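PDB 3DXL: long form salivary protein D7L1 from Aedes aegypti, which binds and sequesters biogenic amines and leukotrienes of the vertebrate host, modulating blood feeding by female mosquitoes and causing vasodilation. Local coordinates for residues A[155-160]-A[191-196]; A[198-203]-A[242-247]; A[46-51]-A[108-113]; A[19-24]-A[276-281]. One frame throughout, in Å; residues are numbered along the deposited sequence. Where two conformers were deposited one is given.

Contact 1: A[155-160]-A[191-196]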
# COMPACT_ATOMS: atom_id res chain seq x y z
N GLU A 155 -1.21 14.44 0.93
CA GLU A 155 -1.20 15.44 2.00
C GLU A 155 -0.24 15.09 3.12
O GLU A 155 0.42 15.97 3.65
CB GLU A 155 -2.61 15.67 2.53
CG GLU A 155 -3.47 16.35 1.50
CD GLU A 155 -4.84 16.70 2.00
OE1 GLU A 155 -5.12 16.53 3.21
OE2 GLU A 155 -5.64 17.16 1.16
N PHE A 156 -0.16 13.81 3.48
CA PHE A 156 0.82 13.37 4.47
C PHE A 156 2.23 13.82 4.06
O PHE A 156 2.96 14.39 4.87
CB PHE A 156 0.75 11.84 4.66
CG PHE A 156 2.02 11.24 5.23
CD1 PHE A 156 2.39 11.47 6.55
CD2 PHE A 156 2.85 10.49 4.42
CE1 PHE A 156 3.58 10.95 7.04
CE2 PHE A 156 4.04 9.95 4.91
CZ PHE A 156 4.40 10.19 6.23
N CYS A 157 2.61 13.56 2.81
CA CYS A 157 3.94 13.93 2.33
C CYS A 157 4.10 15.45 2.27
O CYS A 157 5.11 16.00 2.74
CB CYS A 157 4.20 13.31 0.96
SG CYS A 157 4.26 11.51 0.96
N GLU A 158 3.09 16.12 1.72
CA GLU A 158 3.12 17.59 1.62
C GLU A 158 3.36 18.21 2.99
O GLU A 158 4.13 19.16 3.13
CB GLU A 158 1.80 18.10 1.10
CG GLU A 158 1.55 17.86 -0.36
CD GLU A 158 0.20 18.35 -0.80
OE1 GLU A 158 -0.67 18.60 0.06
OE2 GLU A 158 -0.01 18.51 -2.01
N ASN A 159 2.67 17.69 4.02
CA ASN A 159 2.77 18.28 5.34
C ASN A 159 4.13 18.05 5.98
O ASN A 159 4.59 18.87 6.78
CB ASN A 159 1.65 17.77 6.24
CG ASN A 159 0.28 18.24 5.80
OD1 ASN A 159 0.15 19.14 4.96
ND2 ASN A 159 -0.76 17.65 6.38
N LYS A 160 4.79 16.95 5.62
CA LYS A 160 6.12 16.65 6.10
C LYS A 160 7.17 17.57 5.48
O LYS A 160 8.05 18.07 6.16
CB LYS A 160 6.42 15.18 5.80
CG LYS A 160 7.74 14.66 6.27
CD LYS A 160 7.79 13.15 6.08
CE LYS A 160 9.15 12.60 6.42
NZ LYS A 160 9.22 11.16 6.08
N ASP A 191 9.81 11.09 -3.55
CA ASP A 191 10.07 9.74 -3.05
C ASP A 191 8.99 9.29 -2.05
O ASP A 191 8.50 8.16 -2.12
CB ASP A 191 11.48 9.66 -2.44
CG ASP A 191 11.91 8.24 -2.15
OD1 ASP A 191 11.91 7.40 -3.08
OD2 ASP A 191 12.24 7.96 -0.99
N CYS A 192 8.63 10.18 -1.14
CA CYS A 192 7.55 9.91 -0.17
C CYS A 192 6.26 9.54 -0.88
O CYS A 192 5.61 8.54 -0.53
CB CYS A 192 7.34 11.13 0.74
SG CYS A 192 6.02 11.01 1.98
N VAL A 193 5.89 10.31 -1.90
CA VAL A 193 4.62 10.08 -2.61
C VAL A 193 4.67 8.79 -3.44
O VAL A 193 3.78 7.95 -3.35
CB VAL A 193 4.23 11.28 -3.49
CG1 VAL A 193 3.00 10.97 -4.31
CG2 VAL A 193 4.01 12.52 -2.63
N MET A 194 5.72 8.65 -4.25
CA MET A 194 5.84 7.49 -5.15
C MET A 194 5.92 6.17 -4.39
O MET A 194 5.39 5.16 -4.85
CB MET A 194 7.04 7.65 -6.08
CG MET A 194 6.93 8.83 -7.04
SD MET A 194 5.79 8.58 -8.42
CE MET A 194 6.80 7.58 -9.53
N LYS A 195 6.60 6.17 -3.24
CA LYS A 195 6.63 4.97 -2.41
C LYS A 195 5.29 4.76 -1.71
O LYS A 195 4.83 3.63 -1.54
CB LYS A 195 7.79 5.02 -1.42
CG LYS A 195 9.11 4.77 -2.11
CD LYS A 195 10.28 4.90 -1.17
CE LYS A 195 11.57 4.53 -1.86
NZ LYS A 195 12.74 5.08 -1.14
N GLY A 196 4.64 5.85 -1.31
CA GLY A 196 3.36 5.76 -0.62
C GLY A 196 2.23 5.21 -1.46
O GLY A 196 1.29 4.63 -0.93

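Contact 2: A[198-203]-A[242-247]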
# COMPACT_ATOMS: atom_id res chain seq x y z
N ARG A 198 3.08 3.18 -3.98
CA ARG A 198 3.66 1.89 -4.37
C ARG A 198 4.11 1.82 -5.83
O ARG A 198 4.30 0.74 -6.38
CB ARG A 198 2.72 0.73 -3.99
CG ARG A 198 2.86 0.25 -2.54
CD ARG A 198 2.32 1.23 -1.50
NE ARG A 198 2.39 0.69 -0.15
CZ ARG A 198 1.99 1.31 0.95
NH1 ARG A 198 1.48 2.54 0.90
NH2 ARG A 198 2.10 0.71 2.13
N TYR A 199 4.28 2.98 -6.47
CA TYR A 199 4.89 3.02 -7.81
C TYR A 199 6.37 2.67 -7.73
O TYR A 199 6.94 2.17 -8.70
CB TYR A 199 4.75 4.39 -8.46
CG TYR A 199 3.37 4.76 -8.93
CD1 TYR A 199 2.25 4.01 -8.59
CD2 TYR A 199 3.19 5.91 -9.68
CE1 TYR A 199 1.00 4.38 -9.02
CE2 TYR A 199 1.95 6.30 -10.10
CZ TYR A 199 0.85 5.54 -9.78
OH TYR A 199 -0.39 5.94 -10.18
N ILE A 200 6.98 2.95 -6.57
CA ILE A 200 8.36 2.61 -6.27
C ILE A 200 8.36 1.78 -5.00
O ILE A 200 7.67 2.11 -4.04
CB ILE A 200 9.23 3.90 -6.06
CG1 ILE A 200 9.21 4.79 -7.31
CG2 ILE A 200 10.66 3.56 -5.63
CD1 ILE A 200 10.00 4.28 -8.51
N THR A 201 9.11 0.68 -5.03
CA THR A 201 9.20 -0.24 -3.88
C THR A 201 10.14 0.29 -2.79
O THR A 201 10.85 1.27 -2.98
CB THR A 201 9.72 -1.63 -4.33
OG1 THR A 201 11.08 -1.51 -4.74
CG2 THR A 201 8.88 -2.20 -5.46
N LYS A 202 10.17 -0.40 -1.65
CA LYS A 202 11.10 -0.08 -0.55
C LYS A 202 12.59 -0.05 -0.96
O LYS A 202 13.38 0.70 -0.39
CB LYS A 202 10.89 -1.03 0.64
CG LYS A 202 11.33 -2.48 0.38
CD LYS A 202 11.27 -3.32 1.65
CE LYS A 202 11.92 -4.68 1.44
NZ LYS A 202 11.88 -5.54 2.65
N ASP A 203 12.95 -0.88 -1.94
CA ASP A 203 14.32 -0.94 -2.46
C ASP A 203 14.51 -0.08 -3.71
O ASP A 203 15.37 -0.36 -4.55
CB ASP A 203 14.71 -2.39 -2.75
CG ASP A 203 14.69 -3.26 -1.51
OD1 ASP A 203 15.37 -2.93 -0.52
OD2 ASP A 203 13.99 -4.30 -1.54
N GLU A 242 17.15 9.11 -6.08
CA GLU A 242 16.58 9.95 -7.13
C GLU A 242 15.65 9.21 -8.07
O GLU A 242 15.07 9.82 -8.98
CB GLU A 242 17.70 10.61 -7.92
CG GLU A 242 18.41 11.70 -7.15
CD GLU A 242 19.34 12.52 -8.01
OE1 GLU A 242 19.91 11.97 -8.98
OE2 GLU A 242 19.52 13.71 -7.70
N LYS A 243 15.48 7.91 -7.84
CA LYS A 243 14.70 7.10 -8.76
C LYS A 243 13.22 7.48 -8.77
O LYS A 243 12.64 7.59 -9.86
CB LYS A 243 14.94 5.60 -8.53
CG LYS A 243 16.36 5.17 -8.94
CD LYS A 243 16.70 3.76 -8.52
CE LYS A 243 16.15 2.74 -9.48
NZ LYS A 243 16.29 1.36 -8.97
N SER A 244 12.62 7.71 -7.60
CA SER A 244 11.21 8.15 -7.53
C SER A 244 10.99 9.42 -8.35
O SER A 244 10.10 9.49 -9.20
CB SER A 244 10.77 8.40 -6.09
OG SER A 244 10.61 7.19 -5.38
N TRP A 245 11.83 10.42 -8.09
CA TRP A 245 11.74 11.69 -8.79
C TRP A 245 11.96 11.51 -10.30
O TRP A 245 11.24 12.09 -11.11
CB TRP A 245 12.75 12.66 -8.20
CG TRP A 245 12.84 13.98 -8.92
CD1 TRP A 245 12.03 15.07 -8.74
CD2 TRP A 245 13.80 14.35 -9.92
NE1 TRP A 245 12.43 16.10 -9.57
CE2 TRP A 245 13.50 15.68 -10.31
CE3 TRP A 245 14.87 13.69 -10.53
CZ2 TRP A 245 14.26 16.37 -11.28
CZ3 TRP A 245 15.61 14.37 -11.50
CH2 TRP A 245 15.30 15.69 -11.86
N HIS A 246 12.94 10.69 -10.67
CA HIS A 246 13.19 10.41 -12.08
C HIS A 246 11.94 9.91 -12.80
O HIS A 246 11.61 10.40 -13.89
CB HIS A 246 14.31 9.39 -12.25
CG HIS A 246 14.45 8.88 -13.65
ND1 HIS A 246 15.06 9.61 -14.65
CD2 HIS A 246 14.05 7.72 -14.21
CE1 HIS A 246 15.03 8.91 -15.77
NE2 HIS A 246 14.42 7.76 -15.53
N TYR A 247 11.26 8.92 -12.22
CA TYR A 247 10.10 8.37 -12.88
C TYR A 247 8.93 9.35 -12.90
O TYR A 247 8.22 9.44 -13.90
CB TYR A 247 9.71 7.02 -12.26
CG TYR A 247 10.61 5.91 -12.75
CD1 TYR A 247 10.47 5.40 -14.04
CD2 TYR A 247 11.60 5.38 -11.94
CE1 TYR A 247 11.29 4.39 -14.50
CE2 TYR A 247 12.43 4.35 -12.40
CZ TYR A 247 12.27 3.87 -13.67
OH TYR A 247 13.07 2.86 -14.14

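Contact 3: A[46-51]-A[108-113]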
# COMPACT_ATOMS: atom_id res chain seq x y z
N ALA A 46 -12.85 -17.00 -3.00
CA ALA A 46 -12.55 -15.60 -2.70
C ALA A 46 -11.78 -15.48 -1.38
O ALA A 46 -10.77 -14.79 -1.31
CB ALA A 46 -13.82 -14.79 -2.66
N THR A 47 -12.23 -16.19 -0.35
CA THR A 47 -11.56 -16.17 0.94
C THR A 47 -10.16 -16.75 0.83
O THR A 47 -9.20 -16.22 1.40
CB THR A 47 -12.35 -16.98 1.97
OG1 THR A 47 -13.68 -16.47 2.03
CG2 THR A 47 -11.71 -16.91 3.35
N GLN A 48 -10.05 -17.83 0.08
CA GLN A 48 -8.77 -18.50 -0.08
C GLN A 48 -7.74 -17.59 -0.76
O GLN A 48 -6.60 -17.49 -0.31
CB GLN A 48 -8.95 -19.80 -0.86
CG GLN A 48 -9.81 -20.80 -0.09
CD GLN A 48 -10.39 -21.89 -0.95
OE1 GLN A 48 -10.01 -22.07 -2.11
NE2 GLN A 48 -11.33 -22.64 -0.38
N CYS A 49 -8.16 -16.91 -1.82
CA CYS A 49 -7.23 -16.03 -2.52
C CYS A 49 -6.94 -14.75 -1.75
O CYS A 49 -5.83 -14.24 -1.81
CB CYS A 49 -7.72 -15.71 -3.93
SG CYS A 49 -7.53 -17.10 -5.08
N PHE A 50 -7.93 -14.26 -1.00
CA PHE A 50 -7.69 -13.15 -0.07
C PHE A 50 -6.58 -13.53 0.93
O PHE A 50 -5.63 -12.78 1.14
CB PHE A 50 -8.97 -12.78 0.70
CG PHE A 50 -8.72 -11.91 1.90
CD1 PHE A 50 -8.23 -10.62 1.76
CD2 PHE A 50 -8.97 -12.39 3.20
CE1 PHE A 50 -7.98 -9.82 2.87
CE2 PHE A 50 -8.74 -11.58 4.31
CZ PHE A 50 -8.24 -10.30 4.15
N GLY A 51 -6.72 -14.70 1.55
CA GLY A 51 -5.74 -15.15 2.53
C GLY A 51 -4.36 -15.31 1.91
O GLY A 51 -3.37 -14.86 2.48
N ALA A 108 -4.46 -24.27 -1.53
CA ALA A 108 -3.43 -24.98 -0.78
C ALA A 108 -2.79 -24.10 0.29
O ALA A 108 -2.63 -24.53 1.44
CB ALA A 108 -2.38 -25.55 -1.72
N VAL A 109 -2.45 -22.87 -0.08
CA VAL A 109 -1.86 -21.92 0.85
C VAL A 109 -2.83 -21.62 1.99
O VAL A 109 -2.45 -21.67 3.17
CB VAL A 109 -1.44 -20.61 0.13
CG1 VAL A 109 -0.97 -19.56 1.13
CG2 VAL A 109 -0.34 -20.91 -0.88
N PHE A 110 -4.08 -21.34 1.64
CA PHE A 110 -5.08 -21.03 2.65
C PHE A 110 -5.30 -22.20 3.61
O PHE A 110 -5.33 -22.00 4.82
CB PHE A 110 -6.40 -20.60 2.02
CG PHE A 110 -7.39 -20.14 3.02
CD1 PHE A 110 -7.44 -18.80 3.41
CD2 PHE A 110 -8.26 -21.04 3.63
CE1 PHE A 110 -8.34 -18.37 4.36
CE2 PHE A 110 -9.17 -20.62 4.59
CZ PHE A 110 -9.21 -19.28 4.96
N LYS A 111 -5.47 -23.40 3.06
CA LYS A 111 -5.76 -24.57 3.88
C LYS A 111 -4.62 -24.84 4.87
O LYS A 111 -4.87 -25.17 6.02
CB LYS A 111 -6.02 -25.78 2.97
CG LYS A 111 -6.30 -27.08 3.71
CD LYS A 111 -6.67 -28.19 2.74
CE LYS A 111 -6.74 -29.55 3.44
NZ LYS A 111 -5.40 -30.04 3.88
N ALA A 112 -3.38 -24.68 4.41
CA ALA A 112 -2.21 -24.92 5.26
C ALA A 112 -2.11 -23.91 6.40
O ALA A 112 -1.79 -24.28 7.54
CB ALA A 112 -0.94 -24.90 4.44
N TYR A 113 -2.37 -22.64 6.10
CA TYR A 113 -2.23 -21.59 7.09
C TYR A 113 -3.41 -21.47 8.06
O TYR A 113 -3.23 -21.02 9.18
CB TYR A 113 -1.92 -20.23 6.42
CG TYR A 113 -1.62 -19.15 7.43
CD1 TYR A 113 -0.36 -19.06 8.03
CD2 TYR A 113 -2.59 -18.22 7.80
CE1 TYR A 113 -0.08 -18.08 8.97
CE2 TYR A 113 -2.32 -17.24 8.75
CZ TYR A 113 -1.06 -17.18 9.33
OH TYR A 113 -0.80 -16.21 10.27

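Contact 4: A[19-24]-A[276-281]. Unlike the reference sequence in segment 276-281: Asn-281 (reference Lys).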
# COMPACT_ATOMS: atom_id res chain seq x y z
N ASP A 19 -8.98 -6.73 -4.18
CA ASP A 19 -8.72 -7.66 -5.27
C ASP A 19 -9.49 -8.98 -5.19
O ASP A 19 -9.57 -9.71 -6.18
CB ASP A 19 -7.22 -7.94 -5.38
CG ASP A 19 -6.45 -6.78 -5.97
OD1 ASP A 19 -7.07 -5.86 -6.55
OD2 ASP A 19 -5.21 -6.81 -5.85
N ASN A 20 -10.02 -9.31 -4.01
CA ASN A 20 -10.57 -10.65 -3.80
C ASN A 20 -12.01 -10.74 -3.33
O ASN A 20 -12.62 -11.81 -3.42
CB ASN A 20 -9.64 -11.46 -2.90
CG ASN A 20 -8.32 -11.75 -3.57
OD1 ASN A 20 -8.25 -12.58 -4.49
ND2 ASN A 20 -7.27 -11.06 -3.15
N LEU A 21 -12.57 -9.65 -2.82
CA LEU A 21 -13.99 -9.68 -2.46
C LEU A 21 -14.82 -10.05 -3.67
O LEU A 21 -14.53 -9.62 -4.79
CB LEU A 21 -14.44 -8.32 -1.95
CG LEU A 21 -14.08 -7.94 -0.52
CD1 LEU A 21 -14.33 -6.47 -0.29
CD2 LEU A 21 -14.87 -8.77 0.48
N GLU A 22 -15.88 -10.84 -3.47
CA GLU A 22 -16.82 -11.13 -4.54
C GLU A 22 -17.59 -9.87 -4.90
O GLU A 22 -17.65 -8.92 -4.11
CB GLU A 22 -17.78 -12.24 -4.12
CG GLU A 22 -17.11 -13.60 -4.04
CD GLU A 22 -18.09 -14.73 -3.84
OE1 GLU A 22 -19.29 -14.49 -3.64
OE2 GLU A 22 -17.63 -15.89 -3.88
N ASP A 23 -18.18 -9.88 -6.09
CA ASP A 23 -18.90 -8.74 -6.63
C ASP A 23 -20.41 -8.90 -6.55
O ASP A 23 -21.14 -8.13 -7.18
CB ASP A 23 -18.51 -8.53 -8.10
CG ASP A 23 -17.11 -8.00 -8.27
OD1 ASP A 23 -16.78 -7.01 -7.58
OD2 ASP A 23 -16.35 -8.57 -9.07
N GLY A 24 -20.87 -9.90 -5.82
CA GLY A 24 -22.30 -10.13 -5.68
C GLY A 24 -22.83 -9.98 -4.26
O GLY A 24 -22.30 -9.20 -3.45
N PHE A 276 -11.70 2.51 0.11
CA PHE A 276 -12.48 3.22 -0.93
C PHE A 276 -13.45 2.32 -1.72
O PHE A 276 -14.62 2.66 -1.89
CB PHE A 276 -11.50 3.90 -1.89
CG PHE A 276 -12.15 4.79 -2.92
CD1 PHE A 276 -12.38 6.13 -2.64
CD2 PHE A 276 -12.51 4.30 -4.17
CE1 PHE A 276 -12.95 6.97 -3.59
CE2 PHE A 276 -13.09 5.14 -5.12
CZ PHE A 276 -13.31 6.47 -4.83
N ASN A 277 -12.94 1.20 -2.22
CA ASN A 277 -13.70 0.32 -3.10
C ASN A 277 -14.31 -0.90 -2.43
O ASN A 277 -14.88 -1.76 -3.11
CB ASN A 277 -12.82 -0.13 -4.27
CG ASN A 277 -12.79 0.88 -5.40
OD1 ASN A 277 -13.80 1.48 -5.73
ND2 ASN A 277 -11.62 1.04 -6.02
N LEU A 278 -14.19 -1.00 -1.10
CA LEU A 278 -14.55 -2.26 -0.45
C LEU A 278 -16.06 -2.52 -0.31
O LEU A 278 -16.52 -3.59 -0.70
CB LEU A 278 -13.79 -2.47 0.87
CG LEU A 278 -12.26 -2.41 0.76
CD1 LEU A 278 -11.62 -2.86 2.06
CD2 LEU A 278 -11.74 -3.22 -0.40
N PRO A 279 -16.84 -1.56 0.23
CA PRO A 279 -18.29 -1.83 0.27
C PRO A 279 -18.87 -2.16 -1.11
O PRO A 279 -19.74 -3.02 -1.23
CB PRO A 279 -18.87 -0.53 0.84
CG PRO A 279 -17.76 0.04 1.65
CD PRO A 279 -16.53 -0.25 0.84
N LYS A 280 -18.37 -1.49 -2.15
CA LYS A 280 -18.72 -1.78 -3.53
C LYS A 280 -17.75 -1.04 -4.42
O LYS A 280 -17.38 0.10 -4.12
CB LYS A 280 -20.16 -1.34 -3.86
CG LYS A 280 -20.71 -1.83 -5.21
CD LYS A 280 -20.78 -3.36 -5.28
CE LYS A 280 -21.50 -3.85 -6.53
NZ LYS A 280 -21.49 -5.34 -6.64
N ASN A 281 -17.32 -1.69 -5.49
CA ASN A 281 -16.51 -1.03 -6.51
C ASN A 281 -17.18 0.29 -6.91
O ASN A 281 -18.36 0.30 -7.29
CB ASN A 281 -16.32 -1.96 -7.71
CG ASN A 281 -15.93 -1.22 -8.97
OD1 ASN A 281 -16.79 -0.78 -9.74
ND2 ASN A 281 -14.63 -1.10 -9.20

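Contact 1: A[155-160]-A[191-196]
A disulfide of the C-terminal odorant-binding-protein-like domain, whose pocket takes up biogenic amines, ties helix 153-161 to helix 184-196 through Cys-157 and Cys-192. The SG atoms of the two cysteines are 2.1 Å apart, and the bridge is twisted to a chi3 of -83°, close to the perpendicular twist a relaxed disulfide prefers. The two halves leave their helices differently: SG of Cys-192 stands anti to its backbone N (chi1 178°), whereas SG of Cys-157 lies beside its own. Apolar groups line the bridge. The Phe-156 ring reaches it with CE2, 3.7 Å from SG of Cys-192, in an oblique sulfur-aromatic contact. On the Val-193 side, methyl CG2 packs 3.7 Å from CB of Cys-157. Next to the cysteine on the first helix is Glu-158, which binds noradrenaline and is also salt-bridged to Arg-176; Cys-157 itself touches His-189, another noradrenaline-binding residue, and the disulfide probably helps to hold this side of the amine pocket in place. The short helical segments run nearly antiparallel, at 160°, with axes 9.1 Å apart; Tyr-161 lies against Cys-192, Phe-154 packs on Val-193, and helix 243-253 meets helix 184-196 at Met-194.

Contact 2: A[198-203]-A[242-247]
Ile-200 carries the loop 198-203 onto the first turn of helix 243-253, where it meets Ser-244 and Tyr-247. Before it, Arg-198 reaches helix 6-20, with a salt bridge to Glu-7 and a cation-pi contact with Phe-11, while the hydroxyl of Tyr-199 is hydrogen-bonded to Asp-214. At Ile-200 the side chain faces the helix. CG1 lies beside the backbone N (chi1 -59°) and a second turn of the same sense at chi2 carries CD1 toward the ring of Tyr-247, whose CD2 is 3.9 Å from that methyl; the two side chains cross at about a right angle. Nearer the backbone, CG1 of Ile-200 lies 3.4 Å from OG of Ser-244, and CB and methyl CG2 of the isoleucine are each 3.6 Å from that oxygen, so three carbons gather round one hydroxyl. Further on, Thr-201 turns its hydroxyl back to the loop, where OG1 bonds N of Gln-205 and takes a weak hydrogen bond from N of Asp-203. No hydrogen bond joins the two segments, and the contact between them is van der Waals only. Lys-243 ties the helix to the next part of the same loop, at the carbonyl of Asn-204. Asp-191 and Glu-236 hold the hydroxyls of Ser-244 and Tyr-247, which implies that the surface Ile-200 packs on is positioned by polar bonds made outside this junction.

Contact 3: A[46-51]-A[108-113]
With CG anti to the backbone N (chi1 -174°) and the ring turned to chi2 89°, Phe-110 sends its side chain from helix 106-119 straight at helix 45-58, in the N-terminal odorant-binding-protein-like domain that binds lipids. CG of Gln-48 lies beside its own backbone N, which brings CB and CG of the glutamine across the base of the phenylalanine: the CB atoms of Gln-48 and Phe-110 are 3.9 Å apart. The two side chains cross at about a right angle. NE2 of the glutamine goes to the carbonyl of Val-42, OG1 of Thr-47 to that of Pro-41. Methyl CG2 of Thr-47 lies against the far end of the ring, 3.8 Å from CZ of Phe-110. The helical segments cross at 79° with axes 8.3 Å apart, close enough for the ring to rest on main chain. Nearby, the Cys-49–Cys-106 disulfide joins the same two helices covalently, and Val-109 extends the interface to Lys-52 and Leu-55. Gly-51, with no side chain, admits the ring edge: its CA lies near the ring plane, 4.1 Å from CD1 of Phe-110, the same carbon that sits 3.7 Å from O of Thr-47.

Contact 4: A[19-24]-A[276-281]
Leu-21 and Leu-278 make the apolar part of this junction, where the turn following helix 6-20 meets the long C-terminal loop after helix 257-271. Their side chains cross at about a right angle, CD1 of Leu-21 lying 4.2 Å from CD2 of Leu-278. The same Leu-21 methyl comes closer to main chain, 3.6 Å from O of Leu-278. Around the pair, Leu-31 and Trp-34 of helix 27-34 pack on Leu-21, while Met-17 lies against Leu-278.

Polar approaches occupy the exposed end. Lys-280 has CG anti to its backbone N (chi1 -170°), and a bend at chi2 of 62° swings the extended remainder of the chain toward Asp-23. There NZ of Lys-280 comes within 2.9 Å of O of Asp-23, but at an angle too poor for a hydrogen bond. The carboxylate is farther off, with 5.1 Å between OD1 of Asp-23 and NZ of Lys-280, so any attraction is probably weak; OD1 of Asp-23 also has a long, weak ion pair with Arg-27.

Hydrogen bonding between the two segments is indirect. Arg-27 binds the carbonyls of Asn-277 and Leu-278 on one side and that of Glu-22 on the other, bridging them with its guanidinium group. The chemistry implies that the leucine pair and Arg-27 join the C-terminal loop to the N-terminal domain, with the ammonium of Lys-280 probably adding a modest electrostatic pull at the surface.

How the contacts relate
Contacts 1 and 2 belong to the amine-binding domain: helix 184-196 carries the second segment of contact 1 and leads directly into the loop of contact 2, and Met-194 O probably bonds Ile-200 N. Contact 3 is their buried counterpart in the lipid-binding domain, about 33 Å from contact 1 between centres, with no touch. Contact 4 is partly exposed and joins N-terminal sequence to the C-terminal loop; Asn-20 and Glu-22 pack on Ala-46, Cys-49 and Phe-50 of contact 3. Chemistry follows position: a covalent bridge in contact 1, an isoleucine against a helix in contact 2, a ring on backbone in contact 3, and a leucine pair grading into charged groups in contact 4.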